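PDB 3LUB: putative creatinine amidohydrolase from Bacteroides fragilis, which probably hydrolyses carbon-nitrogen bonds in linear amides, as a zinc-dependent member of the creatininase superfamily. Local coordinates for residues I160-H174 with S216-E230. Residues are numbered along the deposited sequence; the frame is centred on the assembly and turned at random.
Sequences IDDHAGESETSVMMH and SGVGNPKKATAEKGE. With ZN (zinc ion), chain B.
Lys228 reaches its extended chain past Ser170 to Glu166, and NZ meets OE2 at 2.8 Å in a salt bridge, coming in from above the carboxylate plane. The same ammonium also donates to Lys223 O and pairs with Glu157, so two carboxylates and a carbonyl share it. Glu166 OE1 accepts a hydrogen bond from a water that also donates to Asn220 O and accepts from Lys223 N.

One turn on, Ser170 OG, turned anti to its carbonyl carbon (chi1 -66°), donates to Glu166 O and accepts from Thr225 N at 3.2 Å. Thr225 in turn N-caps helix 226-249, its side chain accepting from Lys228 N. Beside it the two helices cross almost at right angles, their axes 6.6 Å apart; such closeness depends on Gly229, whose CA lies 3.9 Å from Val171 N. Where they cross, Glu230 CA sits 3.7 Å over the centre of the His174 ring, a CH-pi contact. Just ahead of the N-cap, selenomethionine Met173 lays SE against Ala224 CB at 3.8 Å.

At the other end the segments join by backbone. Asp162 N and His163 N both donate to Val218 O, and Val218 N returns a 2.9 Å bond to His163 O: a classic beta bulge. The bulge fixes the backbone of His163, whose ring lies at the zinc site, with ND1 2.9 Å from the water on the zinc ion and NE2 bonded to Pro33 O. Glu168 binds that zinc through OE2, alongside His34 and Asp43, while its OE1 accepts from Ala164 N, tying the ligand to the bulged loop.

Helix 166-174 packs against two others: Met172 and Val171 rest on helix 42-62, and Val171 also joins Ser170 and His174 against helix 226-249.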
ATOM      1  N   ILE F 160     -30.762  18.410  21.103  1.00 35.34           N
ATOM      2  CA  ILE F 160     -29.462  17.798  20.843  1.00 34.01           C
ATOM      3  C   ILE F 160     -29.623  16.268  20.895  1.00 32.57           C
ATOM      4  O   ILE F 160     -30.102  15.696  21.885  1.00 30.71           O
ATOM      5  CB  ILE F 160     -28.325  18.304  21.811  1.00 34.31           C
ATOM      6  CG1 ILE F 160     -28.158  19.844  21.707  1.00 35.63           C
ATOM      7  CG2 ILE F 160     -27.002  17.621  21.473  1.00 29.68           C
ATOM      8  CD1 ILE F 160     -27.234  20.479  22.760  1.00 35.01           C
ATOM      9  N   ASP F 161     -29.229  15.624  19.807  1.00 31.22           N
ATOM     10  CA  ASP F 161     -29.436  14.193  19.630  1.00 32.57           C
ATOM     11  C   ASP F 161     -28.526  13.720  18.506  1.00 31.92           C
ATOM     12  O   ASP F 161     -29.005  13.419  17.416  1.00 32.63           O
ATOM     13  CB  ASP F 161     -30.930  13.936  19.313  1.00 31.97           C
ATOM     14  CG  ASP F 161     -31.302  12.441  19.217  1.00 35.00           C
ATOM     15  OD1 ASP F 161     -30.463  11.549  19.481  1.00 35.15           O
ATOM     16  OD2 ASP F 161     -32.463  12.171  18.827  1.00 40.84           O
ATOM     17  N   ASP F 162     -27.213  13.686  18.784  1.00 31.57           N
ATOM     18  CA  ASP F 162     -26.212  13.285  17.788  1.00 30.61           C
ATOM     19  C   ASP F 162     -25.674  11.863  18.001  1.00 29.50           C
ATOM     20  O   ASP F 162     -25.366  11.189  17.035  1.00 30.42           O
ATOM     21  CB  ASP F 162     -25.017  14.258  17.772  1.00 31.66           C
ATOM     22  CG  ASP F 162     -25.391  15.663  17.309  1.00 37.84           C
ATOM     23  OD1 ASP F 162     -26.276  15.800  16.424  1.00 46.75           O
ATOM     24  OD2 ASP F 162     -24.788  16.635  17.835  1.00 46.84           O
ATOM     25  N   HIS F 163     -25.531  11.413  19.246  1.00 26.15           N
ATOM     26  CA  HIS F 163     -24.916  10.113  19.496  1.00 23.75           C
ATOM     27  C   HIS F 163     -25.463   9.480  20.770  1.00 22.19           C
ATOM     28  O   HIS F 163     -25.319  10.049  21.846  1.00 20.72           O
ATOM     29  CB  HIS F 163     -23.399  10.267  19.574  1.00 22.64           C
ATOM     30  CG  HIS F 163     -22.690   8.992  19.862  1.00 22.43           C
ATOM     31  ND1 HIS F 163     -22.618   7.962  18.950  1.00 22.55           N
ATOM     32  CD2 HIS F 163     -22.033   8.567  20.963  1.00 25.21           C
ATOM     33  CE1 HIS F 163     -21.946   6.960  19.479  1.00 23.55           C
ATOM     34  NE2 HIS F 163     -21.573   7.299  20.694  1.00 18.73           N
ATOM     35  N   ALA F 164     -26.073   8.297  20.646  1.00 21.20           N
ATOM     36  CA  ALA F 164     -26.599   7.570  21.812  1.00 21.62           C
ATOM     37  C   ALA F 164     -27.691   8.400  22.520  1.00 23.17           C
ATOM     38  O   ALA F 164     -27.850   8.325  23.729  1.00 23.71           O
ATOM     39  CB  ALA F 164     -25.474   7.239  22.808  1.00 18.76           C
ATOM     40  N   GLY F 165     -28.415   9.189  21.751  1.00 23.39           N
ATOM     41  CA  GLY F 165     -29.371  10.143  22.280  1.00 24.11           C
ATOM     42  C   GLY F 165     -30.741   9.541  22.255  1.00 23.45           C
ATOM     43  O   GLY F 165     -30.882   8.329  22.348  1.00 23.76           O
ATOM     44  N   GLU F 166     -31.755  10.384  22.107  1.00 23.04           N
ATOM     45  CA  GLU F 166     -33.123   9.936  22.252  1.00 22.78           C
ATOM     46  C   GLU F 166     -33.518   9.028  21.139  1.00 22.05           C
ATOM     47  O   GLU F 166     -34.154   8.022  21.377  1.00 23.29           O
ATOM     48  CB  GLU F 166     -34.098  11.124  22.357  1.00 23.95           C
ATOM     49  CG  GLU F 166     -35.505  10.723  22.857  1.00 25.86           C
ATOM     50  CD  GLU F 166     -36.459  11.910  22.949  1.00 25.61           C
ATOM     51  OE1 GLU F 166     -36.046  12.954  23.480  1.00 21.02           O
ATOM     52  OE2 GLU F 166     -37.602  11.785  22.482  1.00 26.11           O
ATOM     53  N   SER F 167     -33.152   9.378  19.916  1.00 22.73           N
ATOM     54  CA  SER F 167     -33.523   8.614  18.744  1.00 22.80           C
ATOM     55  C   SER F 167     -32.877   7.224  18.687  1.00 23.04           C
ATOM     56  O   SER F 167     -33.561   6.220  18.400  1.00 24.72           O
ATOM     57  CB  SER F 167     -33.149   9.408  17.481  1.00 22.68           C
ATOM     58  OG  SER F 167     -31.802   9.860  17.544  1.00 26.65           O
ATOM     59  N   GLU F 168     -31.556   7.165  18.878  1.00 23.35           N
ATOM     60  CA  GLU F 168     -30.869   5.873  18.864  1.00 22.82           C
ATOM     61  C   GLU F 168     -31.363   5.010  20.024  1.00 20.83           C
ATOM     62  O   GLU F 168     -31.507   3.790  19.881  1.00 20.25           O
ATOM     63  CB  GLU F 168     -29.341   6.028  18.948  1.00 23.10           C
ATOM     64  CG  GLU F 168     -28.636   5.973  17.606  1.00 24.27           C
ATOM     65  CD  GLU F 168     -27.119   5.858  17.696  1.00 25.37           C
ATOM     66  OE1 GLU F 168     -26.526   6.404  18.651  1.00 20.54           O
ATOM     67  OE2 GLU F 168     -26.515   5.263  16.753  1.00 25.44           O
ATOM     68  N   THR F 169     -31.560   5.624  21.192  1.00 20.38           N
ATOM     69  CA  THR F 169     -32.048   4.860  22.351  1.00 20.17           C
ATOM     70  C   THR F 169     -33.447   4.316  22.094  1.00 20.52           C
ATOM     71  O   THR F 169     -33.709   3.164  22.387  1.00 21.91           O
ATOM     72  CB  THR F 169     -32.044   5.663  23.652  1.00 20.32           C
ATOM     73  OG1 THR F 169     -30.731   6.190  23.876  1.00 18.43           O
ATOM     74  CG2 THR F 169     -32.409   4.772  24.798  1.00 19.25           C
ATOM     75  N   SER F 170     -34.327   5.132  21.522  1.00 20.47           N
ATOM     76  CA  SER F 170     -35.703   4.715  21.254  1.00 20.74           C
ATOM     77  C   SER F 170     -35.736   3.557  20.297  1.00 20.94           C
ATOM     78  O   SER F 170     -36.481   2.620  20.515  1.00 21.09           O
ATOM     79  CB  SER F 170     -36.572   5.862  20.684  1.00 20.63           C
ATOM     80  OG  SER F 170     -36.766   6.895  21.633  1.00 22.31           O
ATOM     81  N   VAL F 171     -34.954   3.642  19.224  1.00 20.69           N
ATOM     82  CA  VAL F 171     -34.983   2.613  18.198  1.00 19.76           C
ATOM     83  C   VAL F 171     -34.391   1.305  18.758  1.00 20.27           C
ATOM     84  O   VAL F 171     -34.885   0.242  18.456  1.00 22.21           O
ATOM     85  CB  VAL F 171     -34.273   3.064  16.912  1.00 21.04           C
ATOM     86  CG1 VAL F 171     -34.308   1.944  15.839  1.00 17.31           C
ATOM     87  CG2 VAL F 171     -34.901   4.400  16.369  1.00 16.97           C
HETATM   88  N   MSE F 172     -33.385   1.392  19.630  1.00 19.79           N
HETATM   89  CA  MSE F 172     -32.852   0.191  20.314  1.00 20.49           C
HETATM   90  C   MSE F 172     -33.927  -0.388  21.240  1.00 21.21           C
HETATM   91  O   MSE F 172     -34.091  -1.595  21.308  1.00 21.91           O
HETATM   92  CB  MSE F 172     -31.600   0.503  21.138  1.00 19.43           C
HETATM   93  CG  MSE F 172     -30.913  -0.731  21.708  1.00 21.93           C
HETATM   94 SE   MSE F 172     -30.319  -2.027  20.292  0.75 21.14          SE
HETATM   95  CE  MSE F 172     -28.848  -1.027  19.414  1.00 17.73           C
HETATM   96  N   MSE F 173     -34.644   0.470  21.968  1.00 21.88           N
HETATM   97  CA  MSE F 173     -35.681   0.001  22.884  1.00 21.85           C
HETATM   98  C   MSE F 173     -36.753  -0.755  22.138  1.00 22.27           C
HETATM   99  O   MSE F 173     -37.295  -1.738  22.654  1.00 23.60           O
HETATM  100  CB  MSE F 173     -36.284   1.145  23.684  1.00 20.97           C
HETATM  101  CG  MSE F 173     -35.387   1.653  24.798  1.00 22.00           C
HETATM  102 SE   MSE F 173     -36.043   3.339  25.550  0.75 22.33          SE
HETATM  103  CE  MSE F 173     -37.468   2.671  26.899  1.00 21.27           C
ATOM    104  N   HIS F 174     -37.033  -0.316  20.921  1.00 21.67           N
ATOM    105  CA  HIS F 174     -38.000  -0.992  20.053  1.00 21.77           C
ATOM    106  C   HIS F 174     -37.511  -2.346  19.577  1.00 22.98           C
ATOM    107  O   HIS F 174     -38.154  -3.367  19.802  1.00 22.97           O
ATOM    108  CB  HIS F 174     -38.346  -0.096  18.881  1.00 22.04           C
ATOM    109  CG  HIS F 174     -39.098  -0.771  17.789  1.00 21.91           C
ATOM    110  ND1 HIS F 174     -40.345  -1.318  17.974  1.00 25.08           N
ATOM    111  CD2 HIS F 174     -38.815  -0.922  16.477  1.00 23.00           C
ATOM    112  CE1 HIS F 174     -40.782  -1.815  16.831  1.00 25.28           C
ATOM    113  NE2 HIS F 174     -39.871  -1.586  15.901  1.00 23.27           N
ATOM    114  N   SER F 216     -19.676   9.842  27.026  1.00 26.03           N
ATOM    115  CA  SER F 216     -19.498   9.379  25.633  1.00 25.72           C
ATOM    116  C   SER F 216     -20.752   9.585  24.775  1.00 25.27           C
ATOM    117  O   SER F 216     -20.704   9.429  23.572  1.00 26.91           O
ATOM    118  CB  SER F 216     -19.000   7.914  25.554  1.00 25.56           C
ATOM    119  OG  SER F 216     -20.059   6.978  25.591  1.00 24.41           O
ATOM    120  N   GLY F 217     -21.865   9.962  25.391  1.00 23.83           N
ATOM    121  CA  GLY F 217     -23.063  10.332  24.644  1.00 22.69           C
ATOM    122  C   GLY F 217     -23.051  11.798  24.258  1.00 22.56           C
ATOM    123  O   GLY F 217     -22.428  12.633  24.926  1.00 22.34           O
ATOM    124  N   VAL F 218     -23.728  12.107  23.161  1.00 23.57           N
ATOM    125  CA  VAL F 218     -24.008  13.492  22.753  1.00 23.99           C
ATOM    126  C   VAL F 218     -25.525  13.633  22.581  1.00 24.41           C
ATOM    127  O   VAL F 218     -26.057  13.328  21.531  1.00 23.50           O
ATOM    128  CB  VAL F 218     -23.309  13.880  21.396  1.00 23.94           C
ATOM    129  CG1 VAL F 218     -23.603  15.349  21.027  1.00 24.35           C
ATOM    130  CG2 VAL F 218     -21.818  13.652  21.448  1.00 23.18           C
ATOM    131  N   GLY F 219     -26.203  14.113  23.630  1.00 25.27           N
ATOM    132  CA  GLY F 219     -27.661  14.214  23.653  1.00 25.56           C
ATOM    133  C   GLY F 219     -28.242  13.442  24.831  1.00 26.64           C
ATOM    134  O   GLY F 219     -27.788  12.320  25.132  1.00 26.14           O
ATOM    135  N   ASN F 220     -29.242  14.052  25.495  1.00 27.09           N
ATOM    136  CA  ASN F 220     -29.991  13.423  26.594  1.00 26.40           C
ATOM    137  C   ASN F 220     -30.999  12.417  26.033  1.00 24.44           C
ATOM    138  O   ASN F 220     -31.904  12.801  25.294  1.00 25.17           O
ATOM    139  CB  ASN F 220     -30.705  14.486  27.454  1.00 26.93           C
ATOM    140  CG  ASN F 220     -31.164  13.944  28.795  1.00 29.72           C
ATOM    141  OD1 ASN F 220     -31.488  12.764  28.918  1.00 28.11           O
ATOM    142  ND2 ASN F 220     -31.146  14.796  29.824  1.00 23.74           N
ATOM    143  N   PRO F 221     -30.828  11.108  26.361  1.00 23.44           N
ATOM    144  CA  PRO F 221     -31.665  10.033  25.862  1.00 24.80           C
ATOM    145  C   PRO F 221     -32.828   9.670  26.776  1.00 25.77           C
ATOM    146  O   PRO F 221     -33.533   8.705  26.501  1.00 24.44           O
ATOM    147  CB  PRO F 221     -30.692   8.866  25.863  1.00 24.47           C
ATOM    148  CG  PRO F 221     -29.896   9.098  27.053  1.00 18.48           C
ATOM    149  CD  PRO F 221     -29.785  10.561  27.233  1.00 23.23           C
ATOM    150  N   LYS F 222     -33.006  10.410  27.858  1.00 26.83           N
ATOM    151  CA  LYS F 222     -33.888   9.980  28.927  1.00 27.92           C
ATOM    152  C   LYS F 222     -35.424  10.033  28.687  1.00 27.12           C
ATOM    153  O   LYS F 222     -36.147   9.381  29.400  1.00 27.29           O
ATOM    154  CB  LYS F 222     -33.446  10.619  30.261  1.00 27.44           C
ATOM    155  CG  LYS F 222     -32.063  10.063  30.698  1.00 26.33           C
ATOM    156  CD  LYS F 222     -31.603  10.552  32.066  1.00 30.56           C
ATOM    157  CE  LYS F 222     -30.118  10.264  32.277  1.00 27.00           C
ATOM    158  NZ  LYS F 222     -29.555  10.664  33.643  1.00 20.57           N
ATOM    159  N   LYS F 223     -35.895  10.706  27.640  1.00 26.82           N
ATOM    160  CA  LYS F 223     -37.301  10.616  27.230  1.00 26.64           C
ATOM    161  C   LYS F 223     -37.534   9.582  26.136  1.00 25.34           C
ATOM    162  O   LYS F 223     -38.654   9.485  25.599  1.00 24.46           O
ATOM    163  CB  LYS F 223     -37.820  11.991  26.794  1.00 27.67           C
ATOM    164  CG  LYS F 223     -37.486  13.091  27.801  1.00 30.57           C
ATOM    165  CD  LYS F 223     -38.119  14.426  27.459  1.00 38.82           C
ATOM    166  CE  LYS F 223     -37.932  15.403  28.626  1.00 47.96           C
ATOM    167  NZ  LYS F 223     -38.558  16.742  28.377  1.00 52.60           N
ATOM    168  N   ALA F 224     -36.492   8.799  25.830  1.00 23.94           N
ATOM    169  CA  ALA F 224     -36.570   7.674  24.901  1.00 22.69           C
ATOM    170  C   ALA F 224     -37.668   6.641  25.295  1.00 22.81           C
ATOM    171  O   ALA F 224     -37.839   6.340  26.481  1.00 22.52           O
ATOM    172  CB  ALA F 224     -35.166   6.979  24.822  1.00 19.10           C
ATOM    173  N   THR F 225     -38.424   6.134  24.318  1.00 22.09           N
ATOM    174  CA  THR F 225     -39.367   5.047  24.548  1.00 21.79           C
ATOM    175  C   THR F 225     -39.367   4.109  23.335  1.00 22.14           C
ATOM    176  O   THR F 225     -39.044   4.535  22.241  1.00 21.43           O
ATOM    177  CB  THR F 225     -40.831   5.577  24.778  1.00 23.64           C
ATOM    178  OG1 THR F 225     -41.393   6.056  23.551  1.00 18.05           O
ATOM    179  CG2 THR F 225     -40.879   6.689  25.797  1.00 20.34           C
ATOM    180  N   ALA F 226     -39.741   2.841  23.536  1.00 21.64           N
ATOM    181  CA  ALA F 226     -39.905   1.879  22.459  1.00 21.48           C
ATOM    182  C   ALA F 226     -40.890   2.359  21.384  1.00 23.96           C
ATOM    183  O   ALA F 226     -40.690   2.160  20.187  1.00 24.09           O
ATOM    184  CB  ALA F 226     -40.381   0.504  23.030  1.00 19.03           C
ATOM    185  N   GLU F 227     -41.973   2.985  21.813  1.00 25.91           N
ATOM    186  CA  GLU F 227     -42.972   3.485  20.880  1.00 24.44           C
ATOM    187  C   GLU F 227     -42.491   4.619  20.007  1.00 23.93           C
ATOM    188  O   GLU F 227     -42.812   4.668  18.836  1.00 23.14           O
ATOM    189  CB  GLU F 227     -44.207   3.980  21.642  1.00 26.64           C
ATOM    190  CG  GLU F 227     -45.302   4.446  20.704  1.00 29.46           C
ATOM    191  CD  GLU F 227     -46.570   4.791  21.419  1.00 39.31           C
ATOM    192  OE1 GLU F 227     -47.189   3.882  22.024  1.00 41.79           O
ATOM    193  OE2 GLU F 227     -46.943   5.984  21.370  1.00 48.47           O
ATOM    194  N   LYS F 228     -41.761   5.567  20.576  1.00 22.97           N
ATOM    195  CA  LYS F 228     -41.145   6.579  19.720  1.00 23.80           C
ATOM    196  C   LYS F 228     -40.267   5.939  18.635  1.00 23.05           C
ATOM    197  O   LYS F 228     -40.291   6.368  17.501  1.00 23.76           O
ATOM    198  CB  LYS F 228     -40.328   7.573  20.525  1.00 23.69           C
ATOM    199  CG  LYS F 228     -41.122   8.554  21.367  1.00 22.04           C
ATOM    200  CD  LYS F 228     -40.164   9.401  22.154  1.00 23.58           C
ATOM    201  CE  LYS F 228     -40.831  10.515  22.859  1.00 25.44           C
ATOM    202  NZ  LYS F 228     -39.930  11.230  23.838  1.00 22.65           N
ATOM    203  N   GLY F 229     -39.519   4.904  18.989  1.00 23.36           N
ATOM    204  CA  GLY F 229     -38.609   4.216  18.058  1.00 22.91           C
ATOM    205  C   GLY F 229     -39.378   3.490  16.973  1.00 23.59           C
ATOM    206  O   GLY F 229     -39.035   3.552  15.790  1.00 23.38           O
ATOM    207  N   GLU F 230     -40.451   2.822  17.393  1.00 25.02           N
ATOM    208  CA  GLU F 230     -41.330   2.085  16.473  1.00 26.71           C
ATOM    209  C   GLU F 230     -41.911   2.979  15.412  1.00 25.43           C
ATOM    210  O   GLU F 230     -41.977   2.591  14.231  1.00 25.17           O
ATOM    211  CB  GLU F 230     -42.459   1.416  17.245  1.00 24.43           C
ATOM    212  CG  GLU F 230     -43.465   0.703  16.375  1.00 30.79           C
ATOM    213  CD  GLU F 230     -44.543   0.013  17.207  1.00 36.72           C
ATOM    214  OE1 GLU F 230     -45.029   0.611  18.207  1.00 46.01           O
ATOM    215  OE2 GLU F 230     -44.882  -1.142  16.869  1.00 50.94           O
TER
HETATM  216 ZN    ZN B 302     -24.658   5.119  17.116  1.00 21.51          ZN
HETATM  217  O   HOH W   1     -31.153  13.077  22.619  1.00 17.20           O
HETATM  218  O   HOH W   2     -30.239  16.713  24.551  1.00 29.00           O
HETATM  219  O   HOH W   3     -23.735   6.895  16.519  1.00 27.58           O
HETATM  220  O   HOH W   4     -26.217  10.198  24.956  1.00 19.48           O
HETATM  221  O   HOH W   5     -34.579  12.598  25.660  1.00 20.82           O